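Protein yesU (Bacillus subtilis, PDB 1OQ1) is of unknown function but adopts a galectin-like, two-sheet beta fold of the concanavalin clan, a scaffold that in many relatives binds carbohydrate. Local coordinates at residues 26-31 and 98-103; 49-54 and 202-207. One frame throughout, in Å; residues are numbered along the deposited sequence.

Interaction 1 (26-31 and 98-103)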
ATOM      1  N   ARG A  26       4.268  -8.488 -10.098  1.00 13.50           N
ATOM      2  CA  ARG A  26       3.421  -9.666  -9.984  1.00 14.97           C
ATOM      3  C   ARG A  26       1.988  -9.337  -9.610  1.00 14.17           C
ATOM      4  O   ARG A  26       1.719  -8.803  -8.532  1.00 11.50           O
ATOM      5  CB  ARG A  26       3.999 -10.651  -8.966  1.00 20.22           C
ATOM      6  CG  ARG A  26       5.306 -11.287  -9.398  1.00 28.55           C
ATOM      7  CD  ARG A  26       5.517 -12.619  -8.696  1.00 34.61           C
ATOM      8  NE  ARG A  26       6.781 -13.247  -9.071  1.00 39.80           N
ATOM      9  CZ  ARG A  26       7.148 -14.466  -8.690  1.00 41.97           C
ATOM     10  NH1 ARG A  26       6.346 -15.194  -7.923  1.00 42.96           N
ATOM     11  NH2 ARG A  26       8.320 -14.956  -9.071  1.00 43.40           N
HETATM   12  N   MSE A  27       1.074  -9.667 -10.517  1.00 11.81           N
HETATM   13  CA  MSE A  27      -0.346  -9.426 -10.316  1.00 12.54           C
HETATM   14  C   MSE A  27      -1.013 -10.668  -9.737  1.00 12.20           C
HETATM   15  O   MSE A  27      -0.983 -11.740 -10.343  1.00 12.80           O
HETATM   16  CB  MSE A  27      -1.001  -9.056 -11.651  1.00 13.76           C
HETATM   17  CG  MSE A  27      -2.520  -8.922 -11.612  1.00 15.11           C
HETATM   18 SE   MSE A  27      -3.166  -7.507 -10.455  0.95 21.03          SE
HETATM   19  CE  MSE A  27      -2.828  -5.989 -11.609  1.00 16.22           C
ATOM     20  N   GLU A  28      -1.604 -10.525  -8.555  1.00 10.53           N
ATOM     21  CA  GLU A  28      -2.289 -11.635  -7.900  1.00  9.56           C
ATOM     22  C   GLU A  28      -3.765 -11.275  -7.807  1.00 10.25           C
ATOM     23  O   GLU A  28      -4.171 -10.477  -6.968  1.00  9.63           O
ATOM     24  CB  GLU A  28      -1.695 -11.877  -6.503  1.00 10.51           C
ATOM     25  CG  GLU A  28      -0.190 -12.151  -6.533  1.00 10.20           C
ATOM     26  CD  GLU A  28       0.432 -12.365  -5.158  1.00 10.15           C
ATOM     27  OE1 GLU A  28      -0.188 -11.995  -4.138  1.00 11.18           O
ATOM     28  OE2 GLU A  28       1.560 -12.896  -5.100  1.00 12.76           O
ATOM     29  N   GLY A  29      -4.569 -11.864  -8.683  1.00  9.45           N
ATOM     30  CA  GLY A  29      -5.984 -11.555  -8.679  1.00  9.03           C
ATOM     31  C   GLY A  29      -6.355 -10.937 -10.010  1.00  9.32           C
ATOM     32  O   GLY A  29      -5.477 -10.682 -10.840  1.00 10.90           O
ATOM     33  N   GLY A  30      -7.643 -10.669 -10.196  1.00  8.40           N
ATOM     34  CA  GLY A  30      -8.132 -10.132 -11.456  1.00  9.44           C
ATOM     35  C   GLY A  30      -7.996  -8.651 -11.741  1.00  9.41           C
ATOM     36  O   GLY A  30      -8.968  -7.996 -12.123  1.00  8.55           O
ATOM     37  N   GLY A  31      -6.792  -8.116 -11.564  1.00  9.86           N
ATOM     38  CA  GLY A  31      -6.583  -6.710 -11.844  1.00  9.64           C
ATOM     39  C   GLY A  31      -6.416  -6.483 -13.333  1.00 12.08           C
ATOM     40  O   GLY A  31      -5.965  -7.367 -14.062  1.00 12.20           O
ATOM     41  N   ARG A  98       2.698 -20.541  -0.052  1.00 16.39           N
ATOM     42  CA  ARG A  98       1.420 -20.866  -0.668  1.00 18.53           C
ATOM     43  C   ARG A  98       1.044 -19.843  -1.738  1.00 17.73           C
ATOM     44  O   ARG A  98       1.351 -18.655  -1.619  1.00 14.26           O
ATOM     45  CB  ARG A  98       0.320 -20.942   0.396  1.00 22.42           C
ATOM     46  CG  ARG A  98       0.487 -22.107   1.368  1.00 27.55           C
ATOM     47  CD  ARG A  98      -0.807 -22.417   2.109  1.00 33.21           C
ATOM     48  NE  ARG A  98      -1.108 -21.460   3.170  1.00 38.66           N
ATOM     49  CZ  ARG A  98      -0.492 -21.427   4.347  1.00 41.05           C
ATOM     50  NH1 ARG A  98       0.467 -22.302   4.622  1.00 42.47           N
ATOM     51  NH2 ARG A  98      -0.843 -20.528   5.258  1.00 41.36           N
ATOM     52  N   LYS A  99       0.391 -20.319  -2.792  1.00 16.91           N
ATOM     53  CA  LYS A  99      -0.038 -19.457  -3.885  1.00 17.51           C
ATOM     54  C   LYS A  99      -1.040 -18.434  -3.376  1.00 16.05           C
ATOM     55  O   LYS A  99      -1.837 -18.721  -2.485  1.00 15.14           O
ATOM     56  CB  LYS A  99      -0.684 -20.292  -4.996  1.00 21.81           C
ATOM     57  CG  LYS A  99       0.258 -21.299  -5.627  1.00 26.52           C
ATOM     58  CD  LYS A  99      -0.477 -22.332  -6.473  1.00 30.66           C
ATOM     59  CE  LYS A  99      -1.105 -21.723  -7.707  1.00 33.20           C
ATOM     60  NZ  LYS A  99      -1.687 -22.788  -8.571  1.00 36.72           N
ATOM     61  N   ARG A 100      -0.995 -17.238  -3.948  1.00 14.60           N
ATOM     62  CA  ARG A 100      -1.904 -16.171  -3.560  1.00 14.19           C
ATOM     63  C   ARG A 100      -2.661 -15.717  -4.800  1.00 14.04           C
ATOM     64  O   ARG A 100      -2.106 -15.697  -5.903  1.00 15.92           O
ATOM     65  CB  ARG A 100      -1.115 -15.014  -2.940  1.00 12.23           C
ATOM     66  CG  ARG A 100      -0.362 -15.400  -1.668  1.00 11.94           C
ATOM     67  CD  ARG A 100       0.355 -14.193  -1.093  1.00 12.26           C
ATOM     68  NE  ARG A 100       1.325 -13.675  -2.049  1.00 10.40           N
ATOM     69  CZ  ARG A 100       2.613 -13.995  -2.066  1.00 11.42           C
ATOM     70  NH1 ARG A 100       3.113 -14.829  -1.162  1.00 11.15           N
ATOM     71  NH2 ARG A 100       3.398 -13.500  -3.017  1.00 12.53           N
ATOM     72  N   THR A 101      -3.926 -15.353  -4.613  1.00 12.66           N
ATOM     73  CA  THR A 101      -4.786 -14.950  -5.718  1.00 13.89           C
ATOM     74  C   THR A 101      -5.555 -13.651  -5.490  1.00 11.81           C
ATOM     75  O   THR A 101      -6.553 -13.394  -6.160  1.00 10.80           O
ATOM     76  CB  THR A 101      -5.815 -16.054  -6.015  1.00 16.36           C
ATOM     77  OG1 THR A 101      -6.665 -16.231  -4.873  1.00 18.16           O
ATOM     78  CG2 THR A 101      -5.113 -17.367  -6.317  1.00 17.56           C
ATOM     79  N   GLY A 102      -5.094 -12.831  -4.554  1.00 10.63           N
ATOM     80  CA  GLY A 102      -5.778 -11.581  -4.291  1.00 11.69           C
ATOM     81  C   GLY A 102      -6.908 -11.696  -3.285  1.00 10.80           C
ATOM     82  O   GLY A 102      -7.610 -10.716  -3.026  1.00 10.95           O
ATOM     83  N   THR A 103      -7.094 -12.888  -2.721  1.00 11.49           N
ATOM     84  CA  THR A 103      -8.143 -13.117  -1.724  1.00 11.14           C
ATOM     85  C   THR A 103      -7.548 -12.706  -0.374  1.00  9.81           C
ATOM     86  O   THR A 103      -6.590 -13.311   0.105  1.00  8.77           O
ATOM     87  CB  THR A 103      -8.567 -14.598  -1.707  1.00 12.73           C
ATOM     88  OG1 THR A 103      -8.805 -15.032  -3.054  1.00 15.54           O
ATOM     89  CG2 THR A 103      -9.846 -14.776  -0.906  1.00 14.11           C
TER

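Interaction 2 (49-54 and 202-207). With ACY (acetic acid), chain E.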
ATOM      1  N   ALA A  49     -13.362  -8.958  -8.297  1.00 10.45           N
ATOM      2  CA  ALA A  49     -12.028  -9.425  -8.665  1.00  9.39           C
ATOM      3  C   ALA A  49     -10.939  -8.630  -7.945  1.00  9.24           C
ATOM      4  O   ALA A  49     -10.173  -7.896  -8.574  1.00  9.93           O
ATOM      5  CB  ALA A  49     -11.836  -9.321 -10.179  1.00  9.09           C
ATOM      6  N   HIS A  50     -10.869  -8.794  -6.628  1.00  7.50           N
ATOM      7  CA  HIS A  50      -9.886  -8.087  -5.810  1.00  6.70           C
ATOM      8  C   HIS A  50      -8.474  -8.578  -6.124  1.00  6.66           C
ATOM      9  O   HIS A  50      -8.286  -9.730  -6.529  1.00  7.07           O
ATOM     10  CB  HIS A  50     -10.219  -8.295  -4.331  1.00  6.06           C
ATOM     11  CG  HIS A  50     -11.670  -8.091  -4.011  1.00  6.81           C
ATOM     12  ND1 HIS A  50     -12.401  -7.040  -4.516  1.00  8.15           N
ATOM     13  CD2 HIS A  50     -12.526  -8.812  -3.248  1.00  9.25           C
ATOM     14  CE1 HIS A  50     -13.646  -7.120  -4.082  1.00  8.68           C
ATOM     15  NE2 HIS A  50     -13.749  -8.188  -3.309  1.00  9.32           N
ATOM     16  N   PHE A  51      -7.478  -7.720  -5.930  1.00  6.77           N
ATOM     17  CA  PHE A  51      -6.109  -8.115  -6.244  1.00  7.56           C
ATOM     18  C   PHE A  51      -5.046  -7.392  -5.431  1.00  7.68           C
ATOM     19  O   PHE A  51      -5.335  -6.463  -4.686  1.00  7.63           O
ATOM     20  CB  PHE A  51      -5.831  -7.842  -7.730  1.00  7.86           C
ATOM     21  CG  PHE A  51      -5.732  -6.368  -8.078  1.00  7.75           C
ATOM     22  CD1 PHE A  51      -4.614  -5.617  -7.710  1.00  8.67           C
ATOM     23  CD2 PHE A  51      -6.760  -5.733  -8.763  1.00  7.95           C
ATOM     24  CE1 PHE A  51      -4.524  -4.253  -8.022  1.00  9.25           C
ATOM     25  CE2 PHE A  51      -6.679  -4.366  -9.078  1.00  8.50           C
ATOM     26  CZ  PHE A  51      -5.555  -3.630  -8.704  1.00  8.54           C
ATOM     27  N   VAL A  52      -3.813  -7.858  -5.584  1.00  7.27           N
ATOM     28  CA  VAL A  52      -2.652  -7.221  -4.979  1.00  7.14           C
ATOM     29  C   VAL A  52      -1.624  -7.271  -6.111  1.00  8.40           C
ATOM     30  O   VAL A  52      -1.339  -8.339  -6.652  1.00  9.44           O
ATOM     31  CB  VAL A  52      -2.110  -7.972  -3.754  1.00  6.41           C
ATOM     32  CG1 VAL A  52      -0.920  -7.204  -3.182  1.00  7.88           C
ATOM     33  CG2 VAL A  52      -3.201  -8.107  -2.692  1.00  8.03           C
ATOM     34  N   PHE A  53      -1.101  -6.106  -6.478  1.00  7.00           N
ATOM     35  CA  PHE A  53      -0.129  -5.965  -7.564  1.00  7.77           C
ATOM     36  C   PHE A  53       1.202  -5.597  -6.914  1.00  7.95           C
ATOM     37  O   PHE A  53       1.371  -4.481  -6.432  1.00  9.72           O
ATOM     38  CB  PHE A  53      -0.618  -4.857  -8.501  1.00  7.71           C
ATOM     39  CG  PHE A  53       0.163  -4.725  -9.778  1.00  8.80           C
ATOM     40  CD1 PHE A  53       0.593  -5.849 -10.480  1.00  9.94           C
ATOM     41  CD2 PHE A  53       0.408  -3.465 -10.314  1.00 11.01           C
ATOM     42  CE1 PHE A  53       1.252  -5.715 -11.697  1.00  9.69           C
ATOM     43  CE2 PHE A  53       1.067  -3.321 -11.535  1.00 10.77           C
ATOM     44  CZ  PHE A  53       1.489  -4.449 -12.226  1.00 10.92           C
ATOM     45  N   TRP A  54       2.139  -6.541  -6.909  1.00  8.35           N
ATOM     46  CA  TRP A  54       3.434  -6.343  -6.259  1.00  9.05           C
ATOM     47  C   TRP A  54       4.616  -5.857  -7.079  1.00  9.19           C
ATOM     48  O   TRP A  54       4.826  -6.286  -8.214  1.00 10.77           O
ATOM     49  CB  TRP A  54       3.910  -7.643  -5.598  1.00  9.38           C
ATOM     50  CG  TRP A  54       3.001  -8.245  -4.595  1.00  8.14           C
ATOM     51  CD1 TRP A  54       2.060  -9.216  -4.812  1.00  8.79           C
ATOM     52  CD2 TRP A  54       2.959  -7.948  -3.197  1.00  7.43           C
ATOM     53  NE1 TRP A  54       1.438  -9.541  -3.631  1.00  8.86           N
ATOM     54  CE2 TRP A  54       1.970  -8.778  -2.622  1.00  8.50           C
ATOM     55  CE3 TRP A  54       3.662  -7.060  -2.370  1.00  8.50           C
ATOM     56  CZ2 TRP A  54       1.664  -8.747  -1.256  1.00  6.30           C
ATOM     57  CZ3 TRP A  54       3.358  -7.027  -1.008  1.00  7.55           C
ATOM     58  CH2 TRP A  54       2.367  -7.868  -0.467  1.00  6.89           C
ATOM     59  N   PHE A 202       0.379  -3.034  -4.204  1.00  7.26           N
ATOM     60  CA  PHE A 202      -0.806  -2.204  -4.357  1.00  6.24           C
ATOM     61  C   PHE A 202      -2.060  -3.054  -4.475  1.00  7.71           C
ATOM     62  O   PHE A 202      -2.223  -3.793  -5.447  1.00  7.72           O
ATOM     63  CB  PHE A 202      -0.662  -1.338  -5.610  1.00  5.98           C
ATOM     64  CG  PHE A 202       0.416  -0.302  -5.504  1.00  6.58           C
ATOM     65  CD1 PHE A 202       0.102   1.016  -5.177  1.00  7.95           C
ATOM     66  CD2 PHE A 202       1.751  -0.651  -5.679  1.00  8.40           C
ATOM     67  CE1 PHE A 202       1.102   1.970  -5.024  1.00  8.19           C
ATOM     68  CE2 PHE A 202       2.762   0.299  -5.528  1.00  8.49           C
ATOM     69  CZ  PHE A 202       2.435   1.611  -5.200  1.00  8.12           C
ATOM     70  N   ARG A 203      -2.946  -2.949  -3.489  1.00  6.70           N
ATOM     71  CA  ARG A 203      -4.189  -3.710  -3.521  1.00  7.16           C
ATOM     72  C   ARG A 203      -5.398  -2.839  -3.807  1.00  6.45           C
ATOM     73  O   ARG A 203      -5.436  -1.663  -3.453  1.00  8.09           O
ATOM     74  CB  ARG A 203      -4.419  -4.436  -2.190  1.00  8.66           C
ATOM     75  CG  ARG A 203      -5.812  -5.077  -2.063  1.00  9.68           C
ATOM     76  CD  ARG A 203      -5.943  -5.845  -0.754  1.00 10.75           C
ATOM     77  NE  ARG A 203      -7.204  -6.579  -0.620  1.00 10.69           N
ATOM     78  CZ  ARG A 203      -7.560  -7.600  -1.398  1.00 10.57           C
ATOM     79  NH1 ARG A 203      -6.762  -8.004  -2.374  1.00 10.45           N
ATOM     80  NH2 ARG A 203      -8.699  -8.243  -1.177  1.00 10.57           N
ATOM     81  N   GLN A 204      -6.386  -3.425  -4.468  1.00  5.98           N
ATOM     82  CA  GLN A 204      -7.629  -2.730  -4.746  1.00  5.86           C
ATOM     83  C   GLN A 204      -8.760  -3.723  -4.609  1.00  6.83           C
ATOM     84  O   GLN A 204      -8.601  -4.901  -4.933  1.00  7.73           O
ATOM     85  CB  GLN A 204      -7.672  -2.162  -6.169  1.00  6.23           C
ATOM     86  CG  GLN A 204      -6.742  -0.996  -6.434  1.00  8.12           C
ATOM     87  CD  GLN A 204      -7.081  -0.273  -7.731  1.00  9.13           C
ATOM     88  OE1 GLN A 204      -7.944  -0.713  -8.500  1.00 10.94           O
ATOM     89  NE2 GLN A 204      -6.401   0.838  -7.981  1.00  5.66           N
HETATM   90  N   MSE A 205      -9.887  -3.248  -4.096  1.00  7.66           N
HETATM   91  CA  MSE A 205     -11.074  -4.077  -3.993  1.00  8.53           C
HETATM   92  C   MSE A 205     -11.911  -3.599  -5.168  1.00  8.77           C
HETATM   93  O   MSE A 205     -12.115  -2.394  -5.333  1.00  8.81           O
HETATM   94  CB  MSE A 205     -11.829  -3.823  -2.688  1.00  8.91           C
HETATM   95  CG  MSE A 205     -11.216  -4.476  -1.466  1.00 11.23           C
HETATM   96 SE   MSE A 205     -12.438  -4.420   0.035  0.95 20.33          SE
HETATM   97  CE  MSE A 205     -13.488  -6.004  -0.368  1.00 12.83           C
ATOM     98  N   ALA A 206     -12.360  -4.529  -6.003  1.00  8.73           N
ATOM     99  CA  ALA A 206     -13.180  -4.175  -7.154  1.00  9.34           C
ATOM    100  C   ALA A 206     -14.461  -3.545  -6.627  1.00  8.99           C
ATOM    101  O   ALA A 206     -14.893  -3.863  -5.517  1.00 10.34           O
ATOM    102  CB  ALA A 206     -13.502  -5.420  -7.965  1.00 10.86           C
ATOM    103  N   PRO A 207     -15.115  -2.681  -7.424  1.00  9.18           N
ATOM    104  CA  PRO A 207     -14.768  -2.239  -8.781  1.00  9.62           C
ATOM    105  C   PRO A 207     -13.955  -0.945  -8.860  1.00  9.72           C
ATOM    106  O   PRO A 207     -14.134  -0.138  -9.780  1.00 10.87           O
ATOM    107  CB  PRO A 207     -16.128  -2.085  -9.430  1.00  8.33           C
ATOM    108  CG  PRO A 207     -16.910  -1.465  -8.327  1.00 10.90           C
ATOM    109  CD  PRO A 207     -16.491  -2.270  -7.093  1.00  8.34           C
TER
HETATM  110  C   ACY E1001     -10.239  -6.670   1.384  1.00 20.01           C
HETATM  111  O   ACY E1001      -9.263  -5.794   1.360  1.00 17.95           O
HETATM  112  OXT ACY E1001     -10.482  -7.592   0.531  1.00 20.73           O
HETATM  113  CH3 ACY E1001     -11.162  -6.527   2.582  1.00 22.07           C

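Interaction 1 (26-31 and 98-103)
Glu28 and Arg100 form a side-on salt bridge, with NE and NH2 of the guanidinium each taking one carboxylate oxygen. The straighter bond runs from Arg100 NE to Glu28 OE1 (3.1 Å, 164° at the hydrogen), with OE1 in the guanidinium plane; the shorter one joins Arg100 NH2 to the syn lone pair of Glu28 OE2 (2.8 Å). The two flat groups are twisted 41° apart, which tilts OE2 out of the guanidinium plane. A bend at chi3 (-61°) turns Arg100 NE back to the carboxylate; Arg100 CB also lies 3.4 Å from Glu28 OE1. Tyr107 OH adds a hydrogen bond to OE1, and Leu92 O receives one from NH2, so both ends of the pair are held from outside as well. Strand 26-29 is an outermost strand of the seven-stranded sheet in this galectin-like fold, and the loop leading to helix 105-108 folds across it here. Packing is tightest where backbone meets backbone: Gly102, without a side chain, brings its CA to 3.3 Å from Glu28 O, and Gly29 CA lies 3.2 Å from Thr101 O. Both glycines have positive phi, a conformation readily open to a residue that lacks CB. On the looser, solvent side Thr101 CB points away from the strand, and Thr101 OG1 lies 3.1 Å from OG1 of Thr103.

Interaction 2 (49-54 and 202-207)
Strands 51-54 and 202-205 pair antiparallel, with Phe51-Gln204 and Phe53-Phe202 as hydrogen-bonded pairs flanking the non-hydrogen-bonded pair Val52-Arg203. The bonds are shorter at Phe53, where N reaches Phe202 O at 2.8 Å, than at Phe51, where N reaches Gln204 O at 3.2 Å. On the face carrying the phenylalanines, the Phe51 ring lies alongside Gln204, pointing the same way, and its CZ touches Gln204 CB (3.6 Å). Phe51 CG takes the crowded position between backbone N and carbonyl carbon (chi1 71°), and CE1 at the ring edge lies near Phe202 O. Phe202 packs beyond the pair against Trp67 and Phe215, both edge-to-face. These are inner strands of the seven-stranded sheet of the beta sandwich, and the aromatic face looks into the core against the second sheet. On the other face Arg203 stretches out from CG to NE past Val52 CG2; NH1 makes a weak bond to Phe51 O and a further one to Gly102 O. Its remaining nitrogens hold a bound acetic acid molecule, probably from the crystallisation liquor: NE meets one oxygen (O) and NH2 the other (OXT, 2.6 Å), both bonds nearly straight. Met205 curls at chi3 (84°), bringing CE over one face of the His50 ring, 4.0 Å from its centroid, as a CH-pi contact, while SE packs on the acetic acid. In the plane of that imidazole, ND1 accepts the Ala206 backbone N-H (2.9 Å).

In the fold
After strand 5-14, which belongs to the other sheet, the chain forms strand 26-29 and then, past 31-34 and 40-44, strand 51-54 beside it, the two joined by backbone bonds between Arg26 and Trp54 and between Glu28 and Val52. Interaction 1 closes a loop when the segment after strand 76-86 returns to 26-31; interaction 2 closes a much longer one when strand 199-205 comes back to 49-54. The segments alternate along the sequence, so the two closures cross rather than nest, and their centres lie 8 Å apart. Interaction 2 pairs 51-54 with 199-205, while interaction 1 lays the loop 98-103 over the outermost strand 26-29.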